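Local atomic coordinates of 2-hydroxyisobutyryl-CoA synthetase (Aquincola tertiaricarbonis, PDB entry 6HDY), a protein that belongs to the ANL superfamily of AMP-binding enzymes and joins an AMP-binding domain to a smaller C-terminal domain. Residues 173-176 with 177-180; 276-279 with 280-283. All blocks are in the same frame, centred on the assembly; numbering follows the deposited sequence.

Contact 1: residues 173-176 with 177-180; sequences SLYM and GSWG. With 3HL ((3S)-3-hydroxybutanoic acid), chain B; 8LQ ([[(2~{R},3~{S},4~{R},5~{R})-5-(6-aminopurin-9-yl)-3,4-bis(oxidanyl)oxolan-2-yl]methoxy-oxidanyl-phosphoryl] (3~{S})-3-oxidanylbutanoate), chain C.
The carbonyl oxygen of S173 takes two hydrogen bonds. One comes from the indole of W179, with NE1 2.8 Å from S173 O. The other comes from H125 ND1. The segment is the loop-to-helix junction after strand 165-168, where 177-180 lies in the first turn of helix 176-187. The indole bond is bent, at 139° about the hydrogen. S173 O meets the N-H edge of the indole, tilted about 25° from the ring plane. W179 CG lies beside its backbone N (chi1 -61°), which turns the indole back along the loop. Its CD1 edge then meets Y175 O at 3.0 Å. The helix opens with G180 N bonded to M176 O at 2.9 Å.

Y175 faces the other way, to the ligand pocket. Its ring lies over the start of the helix, with G177 N above the ring centre. G177 CA makes a CH-pi contact, 4.0 Å from the Y175 ring centroid. With no side chain, G177 lets the ring come this close. F465 meets the same ring edge-to-face. S173 OG bonds F195 O of the second subunit, so the loop also touches the dimer partner. At the pocket end, Y175 OH lies 2.7 Å from OAE of 8LQ.

Contact 2: residues 276-279 with 280-283; sequences GSMA and EMSP. With 8LQ ([[(2~{R},3~{S},4~{R},5~{R})-5-(6-aminopurin-9-yl)-3,4-bis(oxidanyl)oxolan-2-yl]methoxy-oxidanyl-phosphoryl] (3~{S})-3-oxidanylbutanoate), chain C; 3HL ((3S)-3-hydroxybutanoic acid), chain B.
M278 and M281 lie side by side and point the same way. The M278 side chain can be followed outward. Its CB faces the carboxylate of E280, 3.7 Å from OE1. Its CG comes 3.9 Å from the ribose O3' of 8LQ. The chain then bends at chi3 (-98°), which brings the methyl CE back to M281, 3.6 Å from M281 CG. Y327 and L340, on two strands of the antiparallel sheet, touch both methionines.

The backbone that carries M281 is a type I beta turn from A279 to S282. A279 O is its acceptor and is gripped twice by S282. The hydroxyl OG of S282 donates to it at 3.0 Å, and S282 N bonds the same A279 O at 3.2 Å. Both donors come from one face of the carbonyl plane, and the amide stands well above it. A weak bond (131° about the hydrogen) joins M281 N to M278 O at 3.1 Å. Just after the turn, the peptide before P283 is cis.

S277 OG touches M281 CB at 3.4 Å. Its main polar partner is N286 OD1, with F284 O also close by. A backbone bond between S277 and F284 ties the start of the loop to the chain that follows it. On the ligand side, A279 N lies 3.3 Å from OAQ of 8LQ, and G276 and S277 pass beside its adenine and ribose. The loop leaves edge strand 271-274 of the parallel sheet. Its place after the strand and its run of G276, S277 and A279 before E280 are consistent with a nucleotide-binding motif of the ANL superfamily.

Both contacts are buried in the AMP-binding domain, with centres about 10 Å apart. They form two walls of one pocket, and both reach 3HL and 8LQ, which overlap in the model. They also touch directly: M176 CE packs on S282 OG at 3.3 Å, and M176 CG on A279 CB. Contact 1 starts a helix and is rich in aromatic rings, while contact 2 is a turn in a loop that carries a pair of methionines. Each follows a strand of the parallel sheet. Contact 1 also meets the second subunit, whereas contact 2 packs against the antiparallel sheet and meets no other protein chain.

Contact 1: residues 173-176 with 177-180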
# COMPACT_ATOMS: atom_id res chain seq x y z
N SER A 173 3.33 -1.21 -2.87
CA SER A 173 3.44 -2.51 -3.51
C SER A 173 4.92 -2.92 -3.49
O SER A 173 5.58 -2.75 -2.48
CB SER A 173 2.90 -2.42 -4.95
OG SER A 173 2.91 -3.69 -5.59
N LEU A 174 5.44 -3.40 -4.64
CA LEU A 174 6.84 -3.76 -4.82
C LEU A 174 7.72 -2.54 -4.63
O LEU A 174 8.80 -2.64 -4.04
CB LEU A 174 7.03 -4.32 -6.25
CG LEU A 174 6.47 -5.69 -6.53
CD1 LEU A 174 6.69 -6.04 -7.95
CD2 LEU A 174 7.11 -6.75 -5.63
N TYR A 175 7.25 -1.38 -5.09
CA TYR A 175 7.92 -0.08 -5.10
C TYR A 175 8.37 0.42 -3.70
O TYR A 175 7.55 0.58 -2.80
CB TYR A 175 6.99 0.93 -5.79
CG TYR A 175 7.59 2.30 -5.94
CD1 TYR A 175 8.75 2.50 -6.69
CD2 TYR A 175 6.99 3.41 -5.34
CE1 TYR A 175 9.29 3.78 -6.85
CE2 TYR A 175 7.52 4.70 -5.51
CZ TYR A 175 8.68 4.87 -6.26
OH TYR A 175 9.22 6.11 -6.44
N MET A 176 9.69 0.72 -3.56
CA MET A 176 10.28 1.12 -2.28
C MET A 176 9.97 2.53 -1.79
O MET A 176 10.05 2.77 -0.58
CB MET A 176 11.80 0.93 -2.27
CG MET A 176 12.24 -0.53 -2.24
SD MET A 176 11.73 -1.44 -0.78
CE MET A 176 12.64 -0.63 0.53
N GLY A 177 9.69 3.44 -2.73
CA GLY A 177 9.42 4.84 -2.47
C GLY A 177 8.42 5.09 -1.38
O GLY A 177 8.71 5.80 -0.41
N SER A 178 7.20 4.56 -1.56
CA SER A 178 6.10 4.73 -0.59
C SER A 178 6.45 4.19 0.80
O SER A 178 6.23 4.88 1.80
CB SER A 178 4.85 4.03 -1.10
OG SER A 178 5.14 2.67 -1.37
N TRP A 179 7.01 2.94 0.86
CA TRP A 179 7.38 2.27 2.12
C TRP A 179 8.45 3.04 2.85
O TRP A 179 8.39 3.17 4.07
CB TRP A 179 7.82 0.80 1.86
CG TRP A 179 6.73 -0.02 1.24
CD1 TRP A 179 6.58 -0.32 -0.08
CD2 TRP A 179 5.58 -0.58 1.91
NE1 TRP A 179 5.43 -1.04 -0.27
CE2 TRP A 179 4.79 -1.22 0.93
CE3 TRP A 179 5.14 -0.59 3.25
CZ2 TRP A 179 3.59 -1.87 1.23
CZ3 TRP A 179 3.93 -1.23 3.55
CH2 TRP A 179 3.18 -1.87 2.55
N GLY A 180 9.40 3.57 2.11
CA GLY A 180 10.48 4.37 2.68
C GLY A 180 10.02 5.66 3.31
O GLY A 180 10.50 6.02 4.38
CA 3HL B . 13.07 5.38 -6.26
CB 3HL B . 13.12 4.11 -5.38
OG1 3HL B . 13.47 4.38 -4.02
CG2 3HL B . 11.80 3.40 -5.35
C 3HL B . 13.37 6.58 -5.40
OA 3HL B . 12.57 6.90 -4.53
OB 3HL B . 14.61 7.10 -5.54
N9 8LQ C . 15.08 8.94 -9.85
C8 8LQ C . 14.68 8.62 -8.60
N7 8LQ C . 14.65 9.73 -7.87
C5 8LQ C . 15.05 10.74 -8.65
C6 8LQ C . 15.16 12.08 -8.46
N6 8LQ C . 14.88 12.56 -7.26
N1 8LQ C . 15.57 12.91 -9.44
C2 8LQ C . 15.87 12.41 -10.71
N3 8LQ C . 15.68 11.05 -10.91
C4 8LQ C . 15.31 10.25 -9.88
CAA 8LQ C . 12.54 4.34 -4.44
CAZ 8LQ C . 12.77 5.83 -4.79
OAE 8LQ C . 11.53 6.44 -5.14
CAL 8LQ C . 13.75 6.01 -5.96
CAS 8LQ C . 13.28 5.23 -7.20
OAC 8LQ C . 12.38 5.68 -7.90
OAQ 8LQ C . 13.87 3.99 -7.37
PBC 8LQ C . 13.74 3.15 -8.73
OAH 8LQ C . 12.20 2.81 -8.84
OAD 8LQ C . 14.60 1.95 -8.76
O5' 8LQ C . 14.19 4.16 -9.86
C5' 8LQ C . 15.46 4.79 -9.69
C4' 8LQ C . 15.71 5.74 -10.83
O4' 8LQ C . 14.67 6.75 -10.85
C3' 8LQ C . 16.95 6.46 -10.53
O3' 8LQ C . 18.11 5.70 -10.99
C2' 8LQ C . 16.74 7.75 -11.32
O2' 8LQ C . 16.92 7.53 -12.78
C1' 8LQ C . 15.28 8.03 -11.03

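Contact 2: residues 276-279 with 280-283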
# COMPACT_ATOMS: atom_id res chain seq x y z
N GLY A 276 15.86 11.14 -3.27
CA GLY A 276 15.81 9.88 -3.98
C GLY A 276 16.97 9.50 -4.85
O GLY A 276 17.30 10.21 -5.80
N SER A 277 17.56 8.34 -4.55
CA SER A 277 18.62 7.71 -5.34
C SER A 277 17.95 6.57 -6.11
O SER A 277 17.34 6.81 -7.15
CB SER A 277 19.75 7.21 -4.45
OG SER A 277 19.28 6.40 -3.38
N MET A 278 17.99 5.35 -5.55
CA MET A 278 17.47 4.11 -6.13
C MET A 278 16.83 3.27 -5.06
O MET A 278 17.14 3.43 -3.89
CB MET A 278 18.60 3.31 -6.77
CG MET A 278 19.49 4.13 -7.70
SD MET A 278 20.84 3.15 -8.35
CE MET A 278 21.93 3.54 -7.44
N ALA A 279 15.94 2.35 -5.46
CA ALA A 279 15.25 1.40 -4.60
C ALA A 279 16.25 0.42 -4.00
O ALA A 279 16.10 0.04 -2.83
CB ALA A 279 14.20 0.65 -5.42
N GLU A 280 17.27 0.03 -4.78
CA GLU A 280 18.35 -0.89 -4.34
C GLU A 280 19.13 -0.18 -3.23
O GLU A 280 19.71 -0.84 -2.38
CB GLU A 280 19.35 -1.19 -5.48
CG GLU A 280 18.84 -2.06 -6.62
CD GLU A 280 17.96 -1.37 -7.65
OE1 GLU A 280 17.70 -0.15 -7.53
OE2 GLU A 280 17.49 -2.07 -8.58
N MET A 281 19.11 1.15 -3.25
CA MET A 281 19.81 2.02 -2.30
C MET A 281 18.96 2.53 -1.13
O MET A 281 19.35 3.53 -0.53
CB MET A 281 20.49 3.19 -3.03
CG MET A 281 21.54 2.75 -3.98
SD MET A 281 22.69 1.64 -3.15
CE MET A 281 23.66 1.37 -4.32
N SER A 282 17.83 1.86 -0.78
CA SER A 282 17.06 2.30 0.40
C SER A 282 18.01 2.20 1.59
O SER A 282 18.73 1.21 1.67
CB SER A 282 15.83 1.44 0.64
OG SER A 282 14.98 1.47 -0.49
N PRO A 283 18.15 3.21 2.47
CA PRO A 283 17.42 4.50 2.54
C PRO A 283 17.75 5.41 1.35
O PRO A 283 18.83 5.98 1.25
CB PRO A 283 17.85 5.06 3.92
CG PRO A 283 19.22 4.48 4.16
CD PRO A 283 19.13 3.08 3.57
N9 8LQ C . 15.08 8.94 -9.85
C8 8LQ C . 14.68 8.62 -8.60
N7 8LQ C . 14.65 9.73 -7.87
C5 8LQ C . 15.05 10.74 -8.65
C6 8LQ C . 15.16 12.08 -8.46
N6 8LQ C . 14.88 12.56 -7.26
N1 8LQ C . 15.57 12.91 -9.44
C2 8LQ C . 15.87 12.41 -10.71
N3 8LQ C . 15.68 11.05 -10.91
C4 8LQ C . 15.31 10.25 -9.88
CAA 8LQ C . 12.54 4.34 -4.44
CAZ 8LQ C . 12.77 5.83 -4.79
OAE 8LQ C . 11.53 6.44 -5.14
CAL 8LQ C . 13.75 6.01 -5.96
CAS 8LQ C . 13.28 5.23 -7.20
OAC 8LQ C . 12.38 5.68 -7.90
OAQ 8LQ C . 13.87 3.99 -7.37
PBC 8LQ C . 13.74 3.15 -8.73
OAH 8LQ C . 12.20 2.81 -8.84
OAD 8LQ C . 14.60 1.95 -8.76
O5' 8LQ C . 14.19 4.16 -9.86
C5' 8LQ C . 15.46 4.79 -9.69
C4' 8LQ C . 15.71 5.74 -10.83
O4' 8LQ C . 14.67 6.75 -10.85
C3' 8LQ C . 16.95 6.46 -10.53
O3' 8LQ C . 18.11 5.70 -10.99
C2' 8LQ C . 16.74 7.75 -11.32
O2' 8LQ C . 16.92 7.53 -12.78
C1' 8LQ C . 15.28 8.03 -11.03
CA 3HL B . 13.07 5.38 -6.26
CB 3HL B . 13.12 4.11 -5.38
OG1 3HL B . 13.47 4.38 -4.02
CG2 3HL B . 11.80 3.40 -5.35
C 3HL B . 13.37 6.58 -5.40
OA 3HL B . 12.57 6.90 -4.53
OB 3HL B . 14.61 7.10 -5.54